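Local coordinates for rhusiopathiae surface protein B (Erysipelothrix rhusiopathiae, PDB 3V10) that probably binds collagen as a surface adhesin, this piece being its collagen-binding region of two immunoglobulin-like domains, at residues D59-L63 against K131-L135; S163-Y167 against S189-V194; G207-V211 against Y265-D271. All coordinates share one frame; numbering follows the deposited sequence.

Contact 1 of 3, residues D59-L63 against K131-L135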
ATOM      1  N   ASP A  59     -21.586  -2.252   5.115  1.00 16.22           N
ATOM      2  CA  ASP A  59     -22.075  -0.980   4.589  1.00 18.98           C
ATOM      3  C   ASP A  59     -21.118   0.206   4.667  1.00 18.23           C
ATOM      4  O   ASP A  59     -21.322   1.208   3.979  1.00 18.57           O
ATOM      5  CB  ASP A  59     -23.404  -0.617   5.259  1.00 23.24           C
ATOM      6  CG  ASP A  59     -24.590  -1.302   4.604  1.00 29.09           C
ATOM      7  OD1 ASP A  59     -24.526  -2.532   4.397  1.00 32.33           O
ATOM      8  OD2 ASP A  59     -25.589  -0.613   4.296  1.00 32.33           O
ATOM      9  N   GLU A  60     -20.076   0.101   5.483  1.00 15.54           N
ATOM     10  CA  GLU A  60     -19.120   1.201   5.625  1.00 16.08           C
ATOM     11  C   GLU A  60     -17.685   0.848   5.231  1.00 13.47           C
ATOM     12  O   GLU A  60     -16.907   1.723   4.852  1.00 16.99           O
ATOM     13  CB  GLU A  60     -19.127   1.715   7.070  1.00 15.41           C
ATOM     14  CG  GLU A  60     -20.502   2.129   7.571  1.00 18.34           C
ATOM     15  CD  GLU A  60     -20.470   2.690   8.980  1.00 19.05           C
ATOM     16  OE1 GLU A  60     -19.708   2.165   9.822  1.00 18.88           O
ATOM     17  OE2 GLU A  60     -21.221   3.650   9.246  1.00 22.47           O
ATOM     18  N   VAL A  61     -17.336  -0.430   5.321  1.00 12.02           N
ATOM     19  CA  VAL A  61     -15.983  -0.876   4.993  1.00 11.63           C
ATOM     20  C   VAL A  61     -15.974  -1.953   3.909  1.00 11.97           C
ATOM     21  O   VAL A  61     -16.648  -2.976   4.028  1.00 12.68           O
ATOM     22  CB  VAL A  61     -15.272  -1.434   6.251  1.00 11.82           C
ATOM     23  CG1 VAL A  61     -13.836  -1.844   5.915  1.00 10.91           C
ATOM     24  CG2 VAL A  61     -15.283  -0.398   7.348  1.00 13.09           C
ATOM     25  N   SER A  62     -15.210  -1.715   2.847  1.00 12.88           N
ATOM     26  CA  SER A  62     -15.100  -2.670   1.754  1.00 12.61           C
ATOM     27  C   SER A  62     -13.639  -2.889   1.394  1.00 11.35           C
ATOM     28  O   SER A  62     -12.864  -1.939   1.308  1.00 11.85           O
ATOM     29  CB  SER A  62     -15.858  -2.171   0.511  1.00 15.13           C
ATOM     30  OG  SER A  62     -17.264  -2.214   0.708  1.00 21.52           O
ATOM     31  N   LEU A  63     -13.262  -4.149   1.215  1.00 10.58           N
ATOM     32  CA  LEU A  63     -11.899  -4.477   0.821  1.00  9.97           C
ATOM     33  C   LEU A  63     -11.927  -4.671  -0.680  1.00  9.45           C
ATOM     34  O   LEU A  63     -12.890  -5.220  -1.215  1.00 10.13           O
ATOM     35  CB  LEU A  63     -11.418  -5.762   1.499  1.00 10.71           C
ATOM     36  CG  LEU A  63     -10.775  -5.576   2.875  1.00 13.17           C
ATOM     37  CD1 LEU A  63     -11.808  -5.043   3.852  1.00 10.98           C
ATOM     38  CD2 LEU A  63     -10.216  -6.909   3.358  1.00 12.84           C
ATOM     39  N   LYS A 131     -15.033   3.198  16.289  1.00 21.68           N
ATOM     40  CA  LYS A 131     -15.820   2.027  15.921  1.00 20.13           C
ATOM     41  C   LYS A 131     -14.939   0.877  15.437  1.00 17.37           C
ATOM     42  O   LYS A 131     -13.796   1.089  15.036  1.00 17.40           O
ATOM     43  CB  LYS A 131     -16.802   2.443  14.823  1.00 21.23           C
ATOM     44  CG  LYS A 131     -17.923   1.473  14.513  1.00 22.90           C
ATOM     45  CD  LYS A 131     -18.861   2.120  13.498  1.00 23.48           C
ATOM     46  CE  LYS A 131     -20.052   1.245  13.159  1.00 24.07           C
ATOM     47  NZ  LYS A 131     -20.998   1.974  12.268  1.00 24.67           N
ATOM     48  N   ILE A 132     -15.477  -0.339  15.495  1.00 15.77           N
ATOM     49  CA  ILE A 132     -14.757  -1.526  15.046  1.00 14.75           C
ATOM     50  C   ILE A 132     -15.595  -2.273  14.018  1.00 13.70           C
ATOM     51  O   ILE A 132     -16.769  -2.553  14.248  1.00 15.52           O
ATOM     52  CB  ILE A 132     -14.465  -2.497  16.207  1.00 15.77           C
ATOM     53  CG1 ILE A 132     -13.584  -1.812  17.250  1.00 16.43           C
ATOM     54  CG2 ILE A 132     -13.773  -3.759  15.678  1.00 14.68           C
ATOM     55  CD1 ILE A 132     -13.309  -2.675  18.469  1.00 19.67           C
ATOM     56  N   ALA A 133     -14.989  -2.585  12.878  1.00 12.67           N
ATOM     57  CA  ALA A 133     -15.689  -3.317  11.837  1.00 10.80           C
ATOM     58  C   ALA A 133     -15.190  -4.752  11.833  1.00 10.99           C
ATOM     59  O   ALA A 133     -13.988  -4.998  11.777  1.00 10.20           O
ATOM     60  CB  ALA A 133     -15.442  -2.669  10.478  1.00 10.70           C
ATOM     61  N   GLU A 134     -16.125  -5.698  11.915  1.00 10.58           N
ATOM     62  CA  GLU A 134     -15.784  -7.109  11.906  1.00 10.98           C
ATOM     63  C   GLU A 134     -16.139  -7.696  10.547  1.00 11.92           C
ATOM     64  O   GLU A 134     -17.311  -7.804  10.202  1.00 12.36           O
ATOM     65  CB  GLU A 134     -16.552  -7.849  12.994  1.00 13.70           C
ATOM     66  CG  GLU A 134     -16.223  -7.385  14.402  1.00 14.18           C
ATOM     67  CD  GLU A 134     -16.896  -8.243  15.454  1.00 16.47           C
ATOM     68  OE1 GLU A 134     -18.140  -8.340  15.422  1.00 14.96           O
ATOM     69  OE2 GLU A 134     -16.178  -8.819  16.300  1.00 19.22           O
ATOM     70  N   LEU A 135     -15.119  -8.079   9.792  1.00 11.52           N
ATOM     71  CA  LEU A 135     -15.323  -8.646   8.465  1.00 12.78           C
ATOM     72  C   LEU A 135     -14.758 -10.052   8.328  1.00 13.59           C
ATOM     73  O   LEU A 135     -13.801 -10.278   7.589  1.00 12.52           O
ATOM     74  CB  LEU A 135     -14.694  -7.735   7.411  1.00 15.68           C
ATOM     75  CG  LEU A 135     -15.320  -6.346   7.259  1.00 16.73           C
ATOM     76  CD1 LEU A 135     -14.515  -5.538   6.256  1.00 16.45           C
ATOM     77  CD2 LEU A 135     -16.768  -6.474   6.808  1.00 18.10           C
TER

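Contact 2 of 3, residues S163-Y167 against S189-V194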
ATOM      1  N   SER A 163      -2.415  19.559  14.356  1.00 28.25           N
ATOM      2  CA  SER A 163      -1.400  18.761  15.036  1.00 26.72           C
ATOM      3  C   SER A 163      -0.292  19.610  15.647  1.00 26.39           C
ATOM      4  O   SER A 163       0.089  20.644  15.096  1.00 29.63           O
ATOM      5  CB  SER A 163      -0.771  17.759  14.069  1.00 27.04           C
ATOM      6  OG  SER A 163       0.372  17.148  14.650  1.00 26.39           O
ATOM      7  N   PRO A 164       0.226  19.186  16.810  1.00 24.83           N
ATOM      8  CA  PRO A 164       1.300  19.886  17.520  1.00 24.16           C
ATOM      9  C   PRO A 164       2.685  19.345  17.138  1.00 23.12           C
ATOM     10  O   PRO A 164       3.711  19.932  17.490  1.00 23.93           O
ATOM     11  CB  PRO A 164       0.956  19.621  18.977  1.00 24.55           C
ATOM     12  CG  PRO A 164       0.471  18.205  18.919  1.00 23.65           C
ATOM     13  CD  PRO A 164      -0.430  18.208  17.701  1.00 24.89           C
ATOM     14  N   ILE A 165       2.704  18.226  16.414  1.00 21.60           N
ATOM     15  CA  ILE A 165       3.959  17.608  15.985  1.00 19.79           C
ATOM     16  C   ILE A 165       4.590  18.432  14.871  1.00 17.63           C
ATOM     17  O   ILE A 165       4.009  18.597  13.799  1.00 18.36           O
ATOM     18  CB  ILE A 165       3.730  16.165  15.476  1.00 18.55           C
ATOM     19  CG1 ILE A 165       3.078  15.326  16.577  1.00 19.86           C
ATOM     20  CG2 ILE A 165       5.058  15.535  15.053  1.00 18.60           C
ATOM     21  CD1 ILE A 165       3.853  15.316  17.880  1.00 20.21           C
ATOM     22  N   PHE A 166       5.793  18.934  15.122  1.00 16.09           N
ATOM     23  CA  PHE A 166       6.474  19.764  14.143  1.00 13.56           C
ATOM     24  C   PHE A 166       6.792  19.084  12.824  1.00 12.75           C
ATOM     25  O   PHE A 166       6.666  19.700  11.771  1.00 12.98           O
ATOM     26  CB  PHE A 166       7.761  20.338  14.729  1.00 14.78           C
ATOM     27  CG  PHE A 166       8.450  21.303  13.815  1.00 11.10           C
ATOM     28  CD1 PHE A 166       9.366  20.858  12.867  1.00 13.18           C
ATOM     29  CD2 PHE A 166       8.160  22.663  13.880  1.00 13.70           C
ATOM     30  CE1 PHE A 166       9.982  21.755  11.999  1.00 14.53           C
ATOM     31  CE2 PHE A 166       8.770  23.567  13.016  1.00 13.40           C
ATOM     32  CZ  PHE A 166       9.683  23.112  12.072  1.00 14.77           C
ATOM     33  N   TYR A 167       7.216  17.828  12.869  1.00 10.59           N
ATOM     34  CA  TYR A 167       7.553  17.127  11.633  1.00  8.84           C
ATOM     35  C   TYR A 167       7.320  15.631  11.680  1.00  9.40           C
ATOM     36  O   TYR A 167       7.668  14.962  12.652  1.00  8.97           O
ATOM     37  CB  TYR A 167       9.024  17.373  11.265  1.00  9.73           C
ATOM     38  CG  TYR A 167       9.523  16.520  10.101  1.00  6.84           C
ATOM     39  CD1 TYR A 167       9.062  16.741   8.810  1.00  8.57           C
ATOM     40  CD2 TYR A 167      10.417  15.469  10.312  1.00  7.80           C
ATOM     41  CE1 TYR A 167       9.476  15.936   7.747  1.00  9.76           C
ATOM     42  CE2 TYR A 167      10.840  14.653   9.262  1.00  8.06           C
ATOM     43  CZ  TYR A 167      10.360  14.897   7.977  1.00  9.42           C
ATOM     44  OH  TYR A 167      10.748  14.108   6.923  1.00  7.31           O
ATOM     45  N   SER A 189       3.671  21.719  11.103  1.00 16.42           N
ATOM     46  CA  SER A 189       2.216  21.677  11.204  1.00 16.53           C
ATOM     47  C   SER A 189       1.753  22.687  12.260  1.00 17.51           C
ATOM     48  O   SER A 189       0.741  23.362  12.074  1.00 19.74           O
ATOM     49  CB  SER A 189       1.730  20.279  11.606  1.00 18.37           C
ATOM     50  OG  SER A 189       1.815  19.361  10.530  1.00 21.14           O
ATOM     51  N   PRO A 190       2.489  22.800  13.385  1.00 17.47           N
ATOM     52  CA  PRO A 190       2.124  23.739  14.456  1.00 18.80           C
ATOM     53  C   PRO A 190       2.178  25.205  14.041  1.00 18.86           C
ATOM     54  O   PRO A 190       1.614  26.069  14.723  1.00 21.01           O
ATOM     55  CB  PRO A 190       3.147  23.435  15.550  1.00 17.57           C
ATOM     56  CG  PRO A 190       3.488  21.997  15.314  1.00 19.07           C
ATOM     57  CD  PRO A 190       3.606  21.942  13.816  1.00 18.02           C
ATOM     58  N   LYS A 191       2.868  25.481  12.937  1.00 18.05           N
ATOM     59  CA  LYS A 191       3.024  26.841  12.432  1.00 20.43           C
ATOM     60  C   LYS A 191       3.890  27.627  13.415  1.00 20.50           C
ATOM     61  O   LYS A 191       3.562  28.748  13.803  1.00 21.38           O
ATOM     62  CB  LYS A 191       1.664  27.524  12.283  1.00 20.37           C
ATOM     63  CG  LYS A 191       0.693  26.852  11.328  1.00 22.06           C
ATOM     64  CD  LYS A 191       1.037  27.115   9.879  1.00 23.15           C
ATOM     65  CE  LYS A 191      -0.208  26.988   9.008  1.00 21.98           C
ATOM     66  NZ  LYS A 191      -0.932  25.706   9.249  1.00 21.09           N
ATOM     67  N   GLU A 192       5.000  27.023  13.819  1.00 21.25           N
ATOM     68  CA  GLU A 192       5.916  27.645  14.758  1.00 20.04           C
ATOM     69  C   GLU A 192       6.764  28.774  14.158  1.00 20.38           C
ATOM     70  O   GLU A 192       6.994  28.843  12.952  1.00 17.03           O
ATOM     71  CB  GLU A 192       6.840  26.575  15.351  1.00 22.99           C
ATOM     72  CG  GLU A 192       6.315  25.715  16.483  1.00 26.88           C
ATOM     73  CD  GLU A 192       7.461  24.937  17.122  1.00 29.70           C
ATOM     74  OE1 GLU A 192       8.609  25.438  17.122  1.00 31.74           O
ATOM     75  OE2 GLU A 192       7.235  23.828  17.640  1.00 32.56           O
ATOM     76  N   ALA A 193       7.211  29.666  15.035  1.00 19.01           N
ATOM     77  CA  ALA A 193       8.068  30.770  14.641  1.00 18.60           C
ATOM     78  C   ALA A 193       9.458  30.225  14.940  1.00 18.06           C
ATOM     79  O   ALA A 193      10.062  30.562  15.954  1.00 19.03           O
ATOM     80  CB  ALA A 193       7.770  31.988  15.507  1.00 18.10           C
ATOM     81  N   VAL A 194       9.942  29.340  14.072  1.00 17.98           N
ATOM     82  CA  VAL A 194      11.257  28.726  14.256  1.00 16.65           C
ATOM     83  C   VAL A 194      12.354  29.773  14.333  1.00 16.65           C
ATOM     84  O   VAL A 194      12.271  30.822  13.699  1.00 16.27           O
ATOM     85  CB  VAL A 194      11.590  27.731  13.114  1.00 17.47           C
ATOM     86  CG1 VAL A 194      10.609  26.571  13.143  1.00 16.43           C
ATOM     87  CG2 VAL A 194      11.549  28.445  11.766  1.00 17.09           C
TER
HETATM   88  O   HOH W   1       4.243  18.819  10.836  1.00 16.31           O

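Contact 3 of 3, residues G207-V211 against Y265-D271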
ATOM      1  N   GLY A 207      15.188  -0.556  -3.274  1.00 13.05           N
ATOM      2  CA  GLY A 207      14.022  -1.141  -3.914  1.00 12.47           C
ATOM      3  C   GLY A 207      13.100  -0.202  -4.666  1.00 11.43           C
ATOM      4  O   GLY A 207      12.285  -0.648  -5.473  1.00 11.00           O
ATOM      5  N   HIS A 208      13.188   1.092  -4.387  1.00  9.88           N
ATOM      6  CA  HIS A 208      12.356   2.052  -5.094  1.00 10.14           C
ATOM      7  C   HIS A 208      13.106   3.356  -5.317  1.00 10.35           C
ATOM      8  O   HIS A 208      14.093   3.630  -4.642  1.00  9.92           O
ATOM      9  CB  HIS A 208      11.027   2.301  -4.361  1.00 10.33           C
ATOM     10  CG  HIS A 208      11.173   2.763  -2.942  1.00  9.28           C
ATOM     11  ND1 HIS A 208      10.382   3.758  -2.407  1.00  7.91           N
ATOM     12  CD2 HIS A 208      11.979   2.343  -1.937  1.00  7.50           C
ATOM     13  CE1 HIS A 208      10.695   3.930  -1.135  1.00  8.15           C
ATOM     14  NE2 HIS A 208      11.661   3.084  -0.824  1.00  6.78           N
ATOM     15  N   LYS A 209      12.649   4.137  -6.289  1.00 10.71           N
ATOM     16  CA  LYS A 209      13.289   5.410  -6.616  1.00 12.40           C
ATOM     17  C   LYS A 209      12.249   6.495  -6.821  1.00 12.41           C
ATOM     18  O   LYS A 209      11.099   6.217  -7.172  1.00 11.37           O
ATOM     19  CB  LYS A 209      14.109   5.301  -7.908  1.00 16.42           C
ATOM     20  CG  LYS A 209      15.122   4.181  -7.964  1.00 21.08           C
ATOM     21  CD  LYS A 209      16.116   4.419  -9.096  1.00 23.75           C
ATOM     22  CE  LYS A 209      16.874   3.148  -9.445  1.00 26.66           C
ATOM     23  NZ  LYS A 209      17.356   2.451  -8.223  1.00 28.30           N
ATOM     24  N   LEU A 210      12.670   7.738  -6.630  1.00 11.06           N
ATOM     25  CA  LEU A 210      11.787   8.877  -6.809  1.00 11.07           C
ATOM     26  C   LEU A 210      11.345   8.973  -8.270  1.00 12.16           C
ATOM     27  O   LEU A 210      12.130   8.727  -9.192  1.00 12.65           O
ATOM     28  CB  LEU A 210      12.507  10.167  -6.380  1.00 13.21           C
ATOM     29  CG  LEU A 210      11.680  11.461  -6.348  1.00 18.27           C
ATOM     30  CD1 LEU A 210      12.134  12.343  -5.183  1.00 21.26           C
ATOM     31  CD2 LEU A 210      11.813  12.188  -7.676  1.00 19.97           C
ATOM     32  N   VAL A 211      10.081   9.319  -8.477  1.00 10.61           N
ATOM     33  CA  VAL A 211       9.550   9.469  -9.826  1.00 11.44           C
ATOM     34  C   VAL A 211       9.826  10.899 -10.285  1.00 13.76           C
ATOM     35  O   VAL A 211       9.343  11.861  -9.686  1.00 12.66           O
ATOM     36  CB  VAL A 211       8.034   9.196  -9.862  1.00 10.94           C
ATOM     37  CG1 VAL A 211       7.468   9.541 -11.239  1.00 12.44           C
ATOM     38  CG2 VAL A 211       7.766   7.729  -9.535  1.00  9.10           C
ATOM     39  N   TYR A 265       5.557  13.601  -2.936  1.00  9.01           N
ATOM     40  CA  TYR A 265       6.274  13.037  -4.072  1.00  9.17           C
ATOM     41  C   TYR A 265       5.954  11.559  -4.183  1.00  9.90           C
ATOM     42  O   TYR A 265       5.382  10.967  -3.266  1.00  9.64           O
ATOM     43  CB  TYR A 265       7.794  13.222  -3.923  1.00 10.05           C
ATOM     44  CG  TYR A 265       8.415  12.511  -2.744  1.00  8.44           C
ATOM     45  CD1 TYR A 265       8.428  13.099  -1.477  1.00  9.51           C
ATOM     46  CD2 TYR A 265       8.989  11.247  -2.887  1.00 10.24           C
ATOM     47  CE1 TYR A 265       8.996  12.450  -0.386  1.00  9.72           C
ATOM     48  CE2 TYR A 265       9.560  10.584  -1.796  1.00  9.60           C
ATOM     49  CZ  TYR A 265       9.558  11.194  -0.550  1.00  8.97           C
ATOM     50  OH  TYR A 265      10.113  10.556   0.534  1.00 11.07           O
ATOM     51  N   ASP A 266       6.327  10.972  -5.312  1.00  9.76           N
ATOM     52  CA  ASP A 266       6.080   9.558  -5.546  1.00  9.43           C
ATOM     53  C   ASP A 266       7.380   8.804  -5.748  1.00  8.72           C
ATOM     54  O   ASP A 266       8.394   9.378  -6.151  1.00  9.00           O
ATOM     55  CB  ASP A 266       5.238   9.344  -6.814  1.00  6.81           C
ATOM     56  CG  ASP A 266       3.949  10.140  -6.816  1.00 11.93           C
ATOM     57  OD1 ASP A 266       3.458  10.497  -5.729  1.00 14.65           O
ATOM     58  OD2 ASP A 266       3.414  10.388  -7.919  1.00 14.79           O
ATOM     59  N   THR A 267       7.351   7.512  -5.455  1.00  9.59           N
ATOM     60  CA  THR A 267       8.502   6.664  -5.713  1.00  9.43           C
ATOM     61  C   THR A 267       7.946   5.493  -6.510  1.00 10.11           C
ATOM     62  O   THR A 267       6.737   5.255  -6.515  1.00 11.45           O
ATOM     63  CB  THR A 267       9.188   6.146  -4.435  1.00 10.37           C
ATOM     64  OG1 THR A 267       8.310   5.259  -3.733  1.00  7.45           O
ATOM     65  CG2 THR A 267       9.598   7.311  -3.550  1.00 12.73           C
ATOM     66  N   ARG A 268       8.829   4.776  -7.189  1.00 10.05           N
ATOM     67  CA  ARG A 268       8.427   3.652  -8.015  1.00  9.89           C
ATOM     68  C   ARG A 268       9.272   2.447  -7.663  1.00 10.48           C
ATOM     69  O   ARG A 268      10.497   2.522  -7.660  1.00  8.98           O
ATOM     70  CB  ARG A 268       8.604   4.030  -9.489  1.00 10.28           C
ATOM     71  CG  ARG A 268       8.195   2.975 -10.498  1.00  9.80           C
ATOM     72  CD  ARG A 268       7.991   3.636 -11.852  1.00 12.49           C
ATOM     73  NE  ARG A 268       6.920   4.623 -11.767  1.00 13.58           N
ATOM     74  CZ  ARG A 268       6.677   5.567 -12.667  1.00 16.41           C
ATOM     75  NH1 ARG A 268       7.431   5.673 -13.756  1.00 18.27           N
ATOM     76  NH2 ARG A 268       5.679   6.418 -12.467  1.00 15.60           N
ATOM     77  N   ALA A 269       8.609   1.339  -7.349  1.00 11.22           N
ATOM     78  CA  ALA A 269       9.306   0.112  -6.998  1.00 12.03           C
ATOM     79  C   ALA A 269       9.977  -0.499  -8.224  1.00 12.69           C
ATOM     80  O   ALA A 269       9.408  -0.496  -9.316  1.00 13.41           O
ATOM     81  CB  ALA A 269       8.318  -0.888  -6.391  1.00 11.20           C
ATOM     82  N   PHE A 270      11.197  -1.000  -8.047  1.00 14.77           N
ATOM     83  CA  PHE A 270      11.907  -1.655  -9.137  1.00 14.68           C
ATOM     84  C   PHE A 270      12.315  -3.052  -8.686  1.00 16.70           C
ATOM     85  O   PHE A 270      12.626  -3.910  -9.516  1.00 18.98           O
ATOM     86  CB  PHE A 270      13.114  -0.828  -9.600  1.00 15.69           C
ATOM     87  CG  PHE A 270      14.166  -0.628  -8.554  1.00 16.76           C
ATOM     88  CD1 PHE A 270      15.034  -1.659  -8.208  1.00 17.08           C
ATOM     89  CD2 PHE A 270      14.311   0.610  -7.936  1.00 15.85           C
ATOM     90  CE1 PHE A 270      16.035  -1.455  -7.263  1.00 17.88           C
ATOM     91  CE2 PHE A 270      15.304   0.821  -6.995  1.00 15.80           C
ATOM     92  CZ  PHE A 270      16.169  -0.208  -6.657  1.00 16.41           C
ATOM     93  N   ASP A 271      12.320  -3.275  -7.371  1.00 16.12           N
ATOM     94  CA  ASP A 271      12.613  -4.597  -6.820  1.00 18.62           C
ATOM     95  C   ASP A 271      11.249  -5.117  -6.379  1.00 19.39           C
ATOM     96  O   ASP A 271      10.770  -4.784  -5.290  1.00 20.20           O
ATOM     97  CB  ASP A 271      13.544  -4.530  -5.601  1.00 18.84           C
ATOM     98  CG  ASP A 271      14.029  -5.907  -5.166  1.00 21.58           C
ATOM     99  OD1 ASP A 271      13.239  -6.864  -5.278  1.00 23.06           O
ATOM    100  OD2 ASP A 271      15.188  -6.039  -4.718  1.00 22.69           O
TER

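Contact 1 of 3, residues D59-L63 against K131-L135
Lys131, at the start of strand 131-134, reaches across to Glu60, and its NZ lies 2.8 Å from Glu60 OE1 in a salt bridge that carries a hydrogen bond. The lysine is extended throughout, CG anti to its own N (chi1 -167°), and this full reach brings the ammonium to a glutamate that it crosses at about a right angle. The ammonium meets OE1 from above the carboxylate plane, 38° out of it. Gln153 NE2 donates to the same oxygen, so two donors from neighbouring strands grip OE1. Two residues on, Ala133 offers its single methyl: CB packs 3.9 Å from Val61 CG2, the branch that stands beside the valine's N. Leu135 then closes the contact with one methyl that serves two partners. Its CD1 lies 3.8 Å from Val61 CG1 and 3.7 Å from Leu63 CD1, the two leucine side chains sliding past each other in opposite directions. The two segments lie side chain to side chain, with the nearest CA atoms, those of Val61 and Ala133, 7.3 Å apart. Strand 61-65 pairs instead with strand 112-123, and strand 131-134 with strand 150-153, whose Ile151 and Gln153 also touch Val61. The chemistry is thus divided: a partly exposed ion pair fixes one end, while buried methyl groups join two sheets of the N-terminal, immunoglobulin-like part.

Contact 2 of 3, residues S163-Y167 against S189-V194
This is a loop-to-loop packing, without a direct hydrogen bond across it, in the collagen-binding domain: residues 163-167 lead into strand 167-173, and residues 189-194 follow strand 180-187, its antiparallel neighbour. The contact therefore continues past the end of a strand pair as irregular chain. Pro190 lies against the backbone opposite, its ring CD 3.6 Å from Phe166 CA and 3.4 Å from Ile165 O. On the facing loop, Ser163 forms an ST turn, its OG accepting from Ile165 N at 3.1 Å, which shapes the segment that Pro190 meets. A water lies between the two loops: it accepts from Ser189 N at 3.0 Å and probably donates to Ile165 O, also 3.0 Å away. Phe166 supplies the apolar half. With CG anti to the backbone N (chi1 -175°), its ring extends to Val194, and CE2 lies 3.5 Å from Val194 CG1, the two side chains crossing at about a right angle. Its CD2 lies 4.0 Å from Glu192 CD, the ring and carboxylate planes 61° apart. Glu192 OE1 is engaged elsewhere, by Glu288 N, and the phenyl ring also stacks with Tyr285. The contact is thus mainly carbon packing, Pro190 on backbone and Phe166 on Val194, with Ser189 N satisfied by a water rather than by the facing loop.

Contact 3 of 3, residues G207-V211 against Y265-D271
His208 and Thr267 meet across this antiparallel strand pair: the imidazole turns its edge to the threonine, whose OG1 lies in the ring plane, 2.9 Å from His208 ND1. That hydrogen bond is nearly straight, 176°. At the other ring nitrogen, NE2 donates to Lys278 O, while Thr267 OG1 is also bonded to Trp183 NE1, so imidazole and hydroxyl are both held at two points. Phe270 lies differently. With its CG between N and the carbonyl carbon (chi1 62°), the phenyl ring folds back over Gly207, whose CA stands 3.9 Å from the ring centroid in a CH-pi contact over the face. Gly207 O meanwhile accepts both Phe270 N, at 2.8 Å, and Asp271 N, at 3.2 Å, from the same side of its carbonyl plane. Farther along, Val211 CG2 sits over one face of the Arg268 guanidinium, whose NE pairs with Asp180. Leu210 crosses Tyr265 at about a right angle, CD1 reaching 4.0 Å from Tyr265 CD2. Lys209 and Arg268 are the hydrogen-bonded pair between the non-hydrogen-bonded pairs His208-Ala269 and Leu210-Thr267, with Arg268 N to Lys209 O at 2.7 Å. Strand 260-269 lies between strands 208-221 and 180-187 in a five-stranded antiparallel sheet of the collagen-binding domain, and Ile204 of strand 198-204, from the facing sheet, packs on Leu210, Tyr265 and Thr267.

From the N terminus the chain first closes contact 1, returning after 67 intervening residues to bring two sheets of the N-terminal immunoglobulin-like part together. It then passes into the collagen-binding domain, where contact 2 closes a much shorter loop of 21 residues round the strand pair 167-173 and 180-187. Contact 3 closes last, spanning 53 residues and joining strands 208-221 and 260-269 within the same sheet. The three lie in series, and none nests in or crosses another. Contacts 1 and 3 fall on opposite sides of the chain's centre, their centres 31 Å apart, whereas contacts 2 and 3 come within about 7 Å at their nearest atoms.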